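Local coordinates for protein Exo-1,3/1,4-beta-glucanase (Pseudoalteromonas sp., PDB 3RRX) that probably hydrolyses beta-1,3- and beta-1,4-linked glucans from their chain ends, as an exo-acting glycoside hydrolase of family 3, at residues 211-216 and 255-260; 289-294 and 316-321; 537-542 and 621-626; 584-589 and 599-604. The protein carries 1 engineered substitution. All coordinates share one frame; numbering follows the deposited sequence.

Contact 1 of 4, residues 211-216 and 255-260; sequences IATAKH and VQSVMA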
# COMPACT_ATOMS: atom_id res chain seq x y z
N ILE A 211 -0.36 5.28 15.23
CA ILE A 211 -1.73 4.80 15.08
C ILE A 211 -1.84 4.20 13.68
O ILE A 211 -1.35 4.81 12.73
CB ILE A 211 -2.74 5.96 15.26
CG1 ILE A 211 -2.68 6.50 16.69
CG2 ILE A 211 -4.17 5.52 14.92
CD1 ILE A 211 -3.36 7.86 16.89
N ALA A 212 -2.43 3.01 13.54
CA ALA A 212 -2.58 2.39 12.22
C ALA A 212 -4.04 2.31 11.75
O ALA A 212 -4.95 2.17 12.55
CB ALA A 212 -1.96 0.99 12.21
N THR A 213 -4.23 2.37 10.43
CA THR A 213 -5.55 2.13 9.82
C THR A 213 -5.46 0.98 8.83
O THR A 213 -4.66 1.02 7.90
CB THR A 213 -6.06 3.35 9.01
OG1 THR A 213 -6.34 4.43 9.89
CG2 THR A 213 -7.34 2.98 8.25
N ALA A 214 -6.30 -0.03 9.02
CA ALA A 214 -6.38 -1.12 8.05
C ALA A 214 -7.44 -0.80 6.98
O ALA A 214 -8.59 -0.48 7.32
CB ALA A 214 -6.68 -2.45 8.74
N LYS A 215 -7.04 -0.87 5.71
CA LYS A 215 -7.87 -0.51 4.56
C LYS A 215 -8.08 -1.75 3.69
O LYS A 215 -7.19 -2.60 3.66
CB LYS A 215 -7.11 0.50 3.67
CG LYS A 215 -6.45 1.69 4.36
CD LYS A 215 -5.57 2.45 3.36
CE LYS A 215 -4.28 1.69 3.07
NZ LYS A 215 -3.42 2.32 2.01
N HIS A 216 -9.20 -1.88 2.99
CA HIS A 216 -10.42 -1.08 3.14
C HIS A 216 -11.54 -2.06 3.46
O HIS A 216 -11.59 -3.16 2.90
CB HIS A 216 -10.79 -0.40 1.82
CG HIS A 216 -9.78 0.59 1.33
ND1 HIS A 216 -8.67 0.23 0.60
CD2 HIS A 216 -9.73 1.94 1.44
CE1 HIS A 216 -7.97 1.31 0.30
NE2 HIS A 216 -8.60 2.36 0.79
N VAL A 255 -5.72 -3.12 15.79
CA VAL A 255 -5.61 -1.99 14.87
C VAL A 255 -6.59 -0.91 15.34
O VAL A 255 -7.73 -1.21 15.72
CB VAL A 255 -5.90 -2.41 13.41
CG1 VAL A 255 -7.43 -2.60 13.22
CG2 VAL A 255 -5.33 -1.36 12.43
N GLN A 256 -6.14 0.34 15.35
CA GLN A 256 -6.91 1.41 15.94
C GLN A 256 -7.97 2.01 15.02
O GLN A 256 -8.95 2.58 15.49
CB GLN A 256 -5.97 2.50 16.46
CG GLN A 256 -5.26 2.07 17.71
CD GLN A 256 -6.24 1.82 18.83
OE1 GLN A 256 -6.77 2.76 19.42
NE2 GLN A 256 -6.52 0.54 19.10
N SER A 257 -7.76 1.87 13.72
CA SER A 257 -8.67 2.47 12.74
C SER A 257 -8.93 1.50 11.59
O SER A 257 -8.06 0.71 11.22
CB SER A 257 -8.06 3.77 12.20
OG SER A 257 -8.93 4.37 11.25
N VAL A 258 -10.14 1.56 11.03
CA VAL A 258 -10.50 0.82 9.82
C VAL A 258 -11.02 1.83 8.80
O VAL A 258 -11.84 2.67 9.13
CB VAL A 258 -11.59 -0.23 10.14
CG1 VAL A 258 -12.24 -0.79 8.87
CG2 VAL A 258 -11.00 -1.35 10.99
N MET A 259 -10.53 1.76 7.56
CA MET A 259 -11.07 2.64 6.52
C MET A 259 -12.15 1.94 5.68
O MET A 259 -11.94 0.82 5.19
CB MET A 259 -9.94 3.17 5.61
CG MET A 259 -10.41 4.20 4.57
SD MET A 259 -9.10 4.85 3.48
CE MET A 259 -8.15 5.87 4.62
N ALA A 260 -13.30 2.59 5.53
CA ALA A 260 -14.37 2.02 4.70
C ALA A 260 -14.00 2.09 3.22
O ALA A 260 -13.17 2.91 2.81
CB ALA A 260 -15.69 2.74 4.95

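Contact 2 of 4, residues 289-294 and 316-321; sequences GFVVSD and GVDVIM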
# COMPACT_ATOMS: atom_id res chain seq x y z
N GLY A 289 -12.20 0.26 17.73
CA GLY A 289 -11.55 1.48 17.29
C GLY A 289 -12.48 2.35 16.46
O GLY A 289 -13.70 2.22 16.56
N PHE A 290 -11.90 3.22 15.64
CA PHE A 290 -12.72 4.17 14.88
C PHE A 290 -12.68 3.92 13.38
O PHE A 290 -11.65 3.51 12.84
CB PHE A 290 -12.35 5.64 15.21
CG PHE A 290 -11.00 6.09 14.67
CD1 PHE A 290 -10.91 6.78 13.47
CD2 PHE A 290 -9.84 5.87 15.40
CE1 PHE A 290 -9.67 7.23 12.99
CE2 PHE A 290 -8.60 6.30 14.93
CZ PHE A 290 -8.52 6.99 13.72
N VAL A 291 -13.81 4.15 12.73
CA VAL A 291 -13.90 4.02 11.28
C VAL A 291 -13.64 5.39 10.62
O VAL A 291 -14.26 6.38 11.00
CB VAL A 291 -15.29 3.50 10.85
CG1 VAL A 291 -15.41 3.48 9.32
CG2 VAL A 291 -15.53 2.11 11.42
N VAL A 292 -12.73 5.43 9.65
CA VAL A 292 -12.51 6.64 8.85
C VAL A 292 -13.01 6.38 7.43
O VAL A 292 -12.87 5.27 6.92
CB VAL A 292 -11.01 7.07 8.85
CG1 VAL A 292 -10.12 5.94 8.29
CG2 VAL A 292 -10.81 8.37 8.07
N SER A 293 -13.61 7.38 6.79
CA SER A 293 -14.03 7.20 5.41
C SER A 293 -12.86 7.43 4.46
O SER A 293 -11.82 7.95 4.88
CB SER A 293 -15.19 8.14 5.05
OG SER A 293 -14.82 9.50 5.20
N ASP A 294 -13.02 7.04 3.20
CA ASP A 294 -12.01 7.32 2.18
C ASP A 294 -12.28 8.68 1.53
O ASP A 294 -13.30 9.33 1.81
CB ASP A 294 -11.97 6.17 1.14
CG ASP A 294 -10.57 5.97 0.52
OD1 ASP A 294 -9.78 6.93 0.48
OD2 ASP A 294 -10.27 4.84 0.07
N GLY A 316 -22.08 4.26 10.60
CA GLY A 316 -20.98 3.84 11.44
C GLY A 316 -19.63 4.48 11.14
O GLY A 316 -18.63 4.13 11.78
N VAL A 317 -19.57 5.41 10.19
CA VAL A 317 -18.32 6.15 9.99
C VAL A 317 -18.12 7.11 11.16
O VAL A 317 -19.05 7.81 11.55
CB VAL A 317 -18.29 6.93 8.65
CG1 VAL A 317 -17.00 7.75 8.52
CG2 VAL A 317 -18.41 5.96 7.46
N ASP A 318 -16.90 7.14 11.71
CA ASP A 318 -16.59 7.97 12.88
C ASP A 318 -15.79 9.23 12.54
O ASP A 318 -15.90 10.24 13.25
CB ASP A 318 -15.83 7.14 13.90
CG ASP A 318 -16.61 5.92 14.33
OD1 ASP A 318 -17.82 6.08 14.63
OD2 ASP A 318 -16.06 4.79 14.34
N VAL A 319 -14.97 9.15 11.50
CA VAL A 319 -14.19 10.30 11.04
C VAL A 319 -14.35 10.46 9.53
O VAL A 319 -14.16 9.51 8.77
CB VAL A 319 -12.67 10.17 11.39
CG1 VAL A 319 -11.86 11.32 10.74
CG2 VAL A 319 -12.47 10.16 12.92
N ILE A 320 -14.74 11.66 9.11
CA ILE A 320 -15.05 11.89 7.70
C ILE A 320 -13.87 12.53 6.97
O ILE A 320 -13.43 13.63 7.34
CB ILE A 320 -16.30 12.77 7.54
CG1 ILE A 320 -17.52 12.07 8.14
CG2 ILE A 320 -16.55 13.05 6.06
CD1 ILE A 320 -18.02 10.93 7.29
N MET A 321 -13.35 11.84 5.96
CA MET A 321 -12.25 12.38 5.16
C MET A 321 -12.88 13.31 4.12
O MET A 321 -13.34 12.86 3.09
CB MET A 321 -11.47 11.25 4.47
CG MET A 321 -10.17 11.70 3.75
SD MET A 321 -9.28 10.32 3.00
CE MET A 321 -8.75 9.43 4.46
O HOH W 1 -15.58 10.59 3.03

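Contact 3 of 4, residues 537-542 and 621-626; sequences VNKELN and LSEKTS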
# COMPACT_ATOMS: atom_id res chain seq x y z
N VAL A 537 1.52 -13.26 -20.92
CA VAL A 537 2.82 -12.96 -21.56
C VAL A 537 3.43 -14.15 -22.30
O VAL A 537 4.66 -14.26 -22.40
CB VAL A 537 3.85 -12.43 -20.51
CG1 VAL A 537 3.48 -11.03 -20.02
CG2 VAL A 537 3.95 -13.39 -19.33
N ASN A 538 2.60 -15.04 -22.83
CA ASN A 538 3.12 -16.21 -23.54
C ASN A 538 4.12 -15.85 -24.64
O ASN A 538 5.16 -16.50 -24.78
CB ASN A 538 1.98 -17.08 -24.11
CG ASN A 538 1.19 -17.80 -23.03
OD1 ASN A 538 1.27 -17.46 -21.84
ND2 ASN A 538 0.40 -18.79 -23.43
N LYS A 539 3.81 -14.82 -25.41
CA LYS A 539 4.70 -14.39 -26.49
C LYS A 539 6.06 -13.96 -25.95
O LYS A 539 7.10 -14.33 -26.49
CB LYS A 539 4.08 -13.26 -27.31
CG LYS A 539 2.78 -13.65 -28.01
CD LYS A 539 2.09 -12.43 -28.60
CE LYS A 539 0.75 -12.80 -29.23
NZ LYS A 539 0.03 -11.56 -29.67
N GLU A 540 6.05 -13.15 -24.89
CA GLU A 540 7.30 -12.66 -24.33
C GLU A 540 8.07 -13.81 -23.67
O GLU A 540 9.30 -13.86 -23.74
CB GLU A 540 7.05 -11.52 -23.32
CG GLU A 540 6.54 -10.22 -23.96
CD GLU A 540 5.06 -10.26 -24.28
OE1 GLU A 540 4.38 -11.21 -23.86
OE2 GLU A 540 4.56 -9.33 -24.96
N LEU A 541 7.35 -14.72 -23.01
CA LEU A 541 7.98 -15.89 -22.42
C LEU A 541 8.70 -16.72 -23.49
O LEU A 541 9.82 -17.19 -23.27
CB LEU A 541 6.94 -16.77 -21.72
CG LEU A 541 6.56 -16.37 -20.28
CD1 LEU A 541 5.22 -17.01 -19.87
CD2 LEU A 541 7.68 -16.76 -19.33
N ASN A 542 8.06 -16.89 -24.64
CA ASN A 542 8.65 -17.66 -25.73
C ASN A 542 9.93 -16.99 -26.26
O ASN A 542 10.83 -17.67 -26.76
CB ASN A 542 7.67 -17.83 -26.88
CG ASN A 542 6.58 -18.84 -26.56
OD1 ASN A 542 6.70 -19.64 -25.63
ND2 ASN A 542 5.51 -18.81 -27.34
N LEU A 621 5.17 -21.96 -25.74
CA LEU A 621 3.77 -21.89 -25.32
C LEU A 621 2.90 -21.41 -26.46
O LEU A 621 3.37 -20.73 -27.37
CB LEU A 621 3.65 -20.90 -24.15
CG LEU A 621 4.45 -21.24 -22.89
CD1 LEU A 621 4.44 -20.05 -21.91
CD2 LEU A 621 3.93 -22.52 -22.24
N SER A 622 1.61 -21.74 -26.40
CA SER A 622 0.68 -21.25 -27.41
C SER A 622 0.61 -19.73 -27.39
O SER A 622 0.54 -19.11 -26.31
CB SER A 622 -0.72 -21.84 -27.20
OG SER A 622 -1.67 -21.12 -27.97
N GLU A 623 0.63 -19.12 -28.57
CA GLU A 623 0.50 -17.66 -28.66
C GLU A 623 -0.87 -17.24 -29.19
O GLU A 623 -1.09 -16.08 -29.51
CB GLU A 623 1.63 -17.06 -29.52
CG GLU A 623 3.02 -17.24 -28.92
CD GLU A 623 4.13 -16.61 -29.73
OE1 GLU A 623 3.86 -15.92 -30.74
OE2 GLU A 623 5.31 -16.81 -29.36
N LYS A 624 -1.78 -18.21 -29.29
CA LYS A 624 -3.13 -17.90 -29.75
C LYS A 624 -3.86 -17.00 -28.74
O LYS A 624 -3.83 -17.25 -27.54
CB LYS A 624 -3.93 -19.19 -29.95
CG LYS A 624 -5.28 -18.97 -30.59
CD LYS A 624 -5.99 -20.29 -30.85
CE LYS A 624 -7.34 -20.08 -31.53
NZ LYS A 624 -8.09 -21.37 -31.70
N THR A 625 -4.50 -15.96 -29.25
CA THR A 625 -5.30 -15.06 -28.43
C THR A 625 -6.77 -15.24 -28.78
O THR A 625 -7.11 -15.73 -29.86
CB THR A 625 -4.90 -13.60 -28.66
OG1 THR A 625 -5.03 -13.29 -30.05
CG2 THR A 625 -3.47 -13.36 -28.23
N SER A 626 -7.66 -14.85 -27.87
CA SER A 626 -9.09 -15.04 -28.10
C SER A 626 -9.64 -13.99 -29.07
O SER A 626 -9.07 -12.92 -29.22
CB SER A 626 -9.86 -15.03 -26.78
OG SER A 626 -9.58 -13.87 -26.03
O HOH W 2 7.37 -14.89 -29.08

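Contact 4 of 4, residues 584-589 and 599-604; sequences WPKYDD and DYDPLF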
# COMPACT_ATOMS: atom_id res chain seq x y z
N TRP A 584 -1.00 -17.39 -12.32
CA TRP A 584 -0.57 -16.83 -13.61
C TRP A 584 -1.35 -17.46 -14.77
O TRP A 584 -1.40 -18.68 -14.90
CB TRP A 584 0.93 -17.05 -13.80
CG TRP A 584 1.53 -16.07 -14.76
CD1 TRP A 584 1.46 -16.09 -16.13
CD2 TRP A 584 2.30 -14.91 -14.41
NE1 TRP A 584 2.13 -15.01 -16.65
CE2 TRP A 584 2.65 -14.27 -15.62
CE3 TRP A 584 2.71 -14.35 -13.20
CZ2 TRP A 584 3.40 -13.10 -15.64
CZ3 TRP A 584 3.46 -13.19 -13.22
CH2 TRP A 584 3.80 -12.57 -14.44
N PRO A 585 -1.97 -16.61 -15.61
CA PRO A 585 -2.88 -17.06 -16.66
C PRO A 585 -2.19 -17.71 -17.87
O PRO A 585 -1.13 -17.27 -18.30
CB PRO A 585 -3.58 -15.77 -17.09
CG PRO A 585 -2.53 -14.69 -16.84
CD PRO A 585 -1.86 -15.14 -15.56
N LYS A 586 -2.82 -18.75 -18.41
CA LYS A 586 -2.35 -19.45 -19.60
C LYS A 586 -3.01 -18.90 -20.87
O LYS A 586 -2.47 -19.01 -21.97
CB LYS A 586 -2.69 -20.94 -19.45
CG LYS A 586 -2.44 -21.81 -20.65
CD LYS A 586 -2.95 -23.22 -20.36
CE LYS A 586 -2.13 -23.88 -19.26
NZ LYS A 586 -2.51 -25.31 -19.05
N TYR A 587 -4.20 -18.32 -20.71
CA TYR A 587 -4.96 -17.77 -21.83
C TYR A 587 -5.26 -16.31 -21.55
O TYR A 587 -5.34 -15.91 -20.40
CB TYR A 587 -6.27 -18.53 -22.02
CG TYR A 587 -6.09 -20.02 -22.19
CD1 TYR A 587 -5.59 -20.55 -23.37
CD2 TYR A 587 -6.45 -20.91 -21.18
CE1 TYR A 587 -5.42 -21.91 -23.54
CE2 TYR A 587 -6.29 -22.28 -21.34
CZ TYR A 587 -5.78 -22.77 -22.53
OH TYR A 587 -5.61 -24.12 -22.70
N ASP A 588 -5.44 -15.52 -22.60
CA ASP A 588 -5.61 -14.08 -22.42
C ASP A 588 -6.98 -13.69 -21.85
O ASP A 588 -7.23 -12.52 -21.59
CB ASP A 588 -5.33 -13.35 -23.74
CG ASP A 588 -6.37 -13.63 -24.80
OD1 ASP A 588 -7.23 -14.50 -24.58
OD2 ASP A 588 -6.31 -12.99 -25.87
N ASP A 589 -7.86 -14.67 -21.65
CA ASP A 589 -9.19 -14.39 -21.12
C ASP A 589 -9.49 -15.12 -19.81
O ASP A 589 -10.66 -15.30 -19.44
CB ASP A 589 -10.27 -14.69 -22.16
CG ASP A 589 -10.40 -16.17 -22.47
OD1 ASP A 589 -9.55 -16.96 -22.01
OD2 ASP A 589 -11.36 -16.54 -23.17
N ASP A 599 -12.67 -25.25 -11.74
CA ASP A 599 -11.87 -25.48 -12.93
C ASP A 599 -10.62 -24.61 -12.85
O ASP A 599 -10.68 -23.40 -13.10
CB ASP A 599 -12.67 -25.14 -14.19
CG ASP A 599 -11.89 -25.41 -15.47
OD1 ASP A 599 -11.08 -26.36 -15.49
OD2 ASP A 599 -12.10 -24.67 -16.46
N TYR A 600 -9.49 -25.21 -12.47
CA TYR A 600 -8.26 -24.45 -12.22
C TYR A 600 -7.16 -24.87 -13.17
O TYR A 600 -6.51 -25.89 -12.95
CB TYR A 600 -7.81 -24.64 -10.76
CG TYR A 600 -6.65 -23.76 -10.33
CD1 TYR A 600 -5.48 -24.32 -9.83
CD2 TYR A 600 -6.73 -22.37 -10.40
CE1 TYR A 600 -4.42 -23.53 -9.42
CE2 TYR A 600 -5.67 -21.56 -9.99
CZ TYR A 600 -4.51 -22.15 -9.51
OH TYR A 600 -3.45 -21.38 -9.10
N ASP A 601 -6.93 -24.06 -14.21
CA ASP A 601 -5.98 -24.39 -15.26
C ASP A 601 -4.98 -23.24 -15.53
O ASP A 601 -4.95 -22.69 -16.63
CB ASP A 601 -6.75 -24.72 -16.55
CG ASP A 601 -5.86 -25.26 -17.65
OD1 ASP A 601 -4.78 -25.81 -17.35
OD2 ASP A 601 -6.26 -25.15 -18.83
N PRO A 602 -4.16 -22.89 -14.53
CA PRO A 602 -3.22 -21.77 -14.69
C PRO A 602 -1.99 -22.18 -15.50
O PRO A 602 -1.70 -23.36 -15.61
CB PRO A 602 -2.79 -21.48 -13.26
CG PRO A 602 -2.84 -22.83 -12.59
CD PRO A 602 -4.04 -23.52 -13.20
N LEU A 603 -1.26 -21.20 -16.04
CA LEU A 603 0.04 -21.49 -16.62
C LEU A 603 0.99 -21.89 -15.49
O LEU A 603 1.68 -22.90 -15.57
CB LEU A 603 0.60 -20.28 -17.35
CG LEU A 603 1.97 -20.50 -18.00
CD1 LEU A 603 1.91 -21.66 -18.99
CD2 LEU A 603 2.47 -19.24 -18.69
N PHE A 604 1.02 -21.06 -14.45
CA PHE A 604 1.85 -21.32 -13.29
C PHE A 604 0.94 -21.11 -12.09
O PHE A 604 0.33 -20.04 -11.95
CB PHE A 604 3.02 -20.32 -13.20
CG PHE A 604 3.90 -20.28 -14.43
CD1 PHE A 604 4.65 -21.39 -14.80
CD2 PHE A 604 4.01 -19.12 -15.18
CE1 PHE A 604 5.48 -21.35 -15.93
CE2 PHE A 604 4.83 -19.06 -16.30
CZ PHE A 604 5.57 -20.18 -16.67
O HOH W 3 0.33 -25.05 -17.27
O HOH W 4 -5.23 -26.19 -21.09

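Contact 1 of 4, residues 211-216 and 255-260
The side chains of M259 and H216 run alongside each other in the same direction, across two parallel strands of the (alpha/beta)8 barrel. The sulfur SD of M259 stands 3.6 Å from CD2 of H216 and meets the imidazole obliquely, a Met-aromatic contact. M259 CG sits anti to the backbone N (chi1 -175°), which carries the thioether along the histidine. A cis peptide bond precedes H216, and CB of K215 lies over one face of its ring. On the same side of the sheet, CB of M259 packs 3.7 Å from CG2 of T213. Next along, the hydroxyls of T213 and S257 meet, OG1 to OG 2.9 Å, a weak bond, since the S257 proton may go to F290 O instead; the firmer partner of T213 OG1 is W157. On the reverse side, CG2 of V255 packs between the methyls of A212 and A214, 4.1 Å from each CB. The parallel register is held by A214 N to S257 O at 2.9 Å and M259 N to A214 O at 3.0 Å. K215 turns its ammonium away to a salt bridge with D110. Strand 157-162 borders 211-217 and strand 290-292 borders 257-260; helix 344-361 packs on I211 and Q256.

Contact 2 of 4, residues 289-294 and 316-321
V291 O takes two backbone N-H groups, from D318 and V319, while S293 N returns a bond to V319 O at 3.0 Å, so one bridge, V292 with V319, joins the two chains. This is a beta-alpha-beta connection of the family 3 barrel domain: helix 310-315 ends in a Schellman motif at G316 before the chain rejoins strand 290-292. D318 reaches across to the backbone of V291, its CG anti to the carbonyl carbon (chi1 -58°), and OD2 receives V291 N at 2.8 Å in an almost straight bond on the anti side of the carboxylate, somewhat out of its plane. K282 and R346 form salt bridges with this carboxylate, which would probably stabilise its negative charge. An alanine in its place would remove the acceptor of V291 N and is likely to leave K282 and R346 without their shared counter-charge. F290 meets CG2 of V319 obliquely through CD1, 3.8 Å away, and V292 CG2 lies 4.1 Å from V319 CG1. V317 CG1 packs 3.9 Å from CB of S293. At the far end a water donates to D294 O and M321 O, and S293 OG accepts M321 N at 2.9 Å.

Contact 3 of 4, residues 537-542 and 621-626
Helix 538-542, a short helix of the family 3 C-terminal domain, meets the irregular segment 621-626 through two asparagines one turn apart, N538 and N542; within that segment S622 makes an ST turn by accepting K624 N on its OG. N542 grips 621-626 with both ends of its amide, which its CG, anti to the carbonyl carbon (chi1 -74°), turns toward L621 and E623. Its OD1 accepts L621 N at 2.8 Å, and ND2 gives one hydrogen to L621 O at 2.9 Å and the other to OE2 of E623 at 2.8 Å. Both acceptors lie close to the amide plane, so the three bonds fix which way the amide is flipped. The carboxylate of E623 comes from the opposite direction, nearly coplanar with the amide, and offers the anti lone pair of OE2; a water donates to that oxygen and to K539 O, linking it to the helix backbone. N538 repeats the gesture: ND2 bonds S622 O at 2.9 Å, straight and in the plane of both groups, with a weaker bond to K586 O. Between the two asparagines L621 points its side chain at the helix, and CD1 touches CD1 of L541 at 3.7 Å. K539 passes E623 at a slant, its CG 3.7 Å from E623 CD; the extended chain carries NZ on to a salt bridge with E503. The helix has other neighbours too: V537, its N-cap residue, and L541 pack on F547 of strand 546-551, while K539 and E540 touch helix 510-520.

Contact 4 of 4, residues 584-589 and 599-604
W584 carries CG anti to its N (chi1 -157°) and F604 carries CG anti to its carbonyl carbon (chi1 -56°), which brings their rings together. The backbone here forms a classic beta bulge, L603 and F604 both facing W584. The rings form an offset edge-to-face pair, the edge of F604 toward the face of the indole, with the phenyl centroid 5.7 Å from that of the five-membered ring and planes at 63°. W584 N bonds F604 O at 3.0 Å, and W584 O accepts L603 N at 2.8 Å and, more weakly, F604 N. L603 runs alongside the indole, CD2 4.2 Å from W584 CD1. This bulge lies near the calcium site, P602 packing about 4 Å from the side chain of L593, one of its ligands. Farther out, K586 bends at chi3 and puts NZ 2.9 Å from OD1 of D601, a salt bridge on the syn side but out of the carboxylate plane. A methionine here would keep much of the chain but is likely to leave the D601 carboxylate without its charged mate. CG of K586 also lies over a face of the Y587 ring, and a water that donates to D601 OD2 sits 2.6 Å from Y587 OH.

Overall arrangement
From the N terminus, contact 1 closes the first loop, bringing strand 257-260 beside strand 211-217 through the helices between them. Contact 2 follows in series in the same barrel domain, closing the loop that holds helix 310-315 and bringing 316-321 back beside strand 290-292; that strand borders 257-260, and the two contacts touch, their centres 9 Å apart. The chain then passes into the family 3 C-terminal domain with its six-stranded sheet, where contact 3 ties helix 538-542 to residues 621-626. Contact 4 is nested inside that loop, and the pair touch, S626 meeting D588 and V537 meeting W584. Contacts 1 and 3 lie on opposite sides of the chain's centre, about 41 Å between centres.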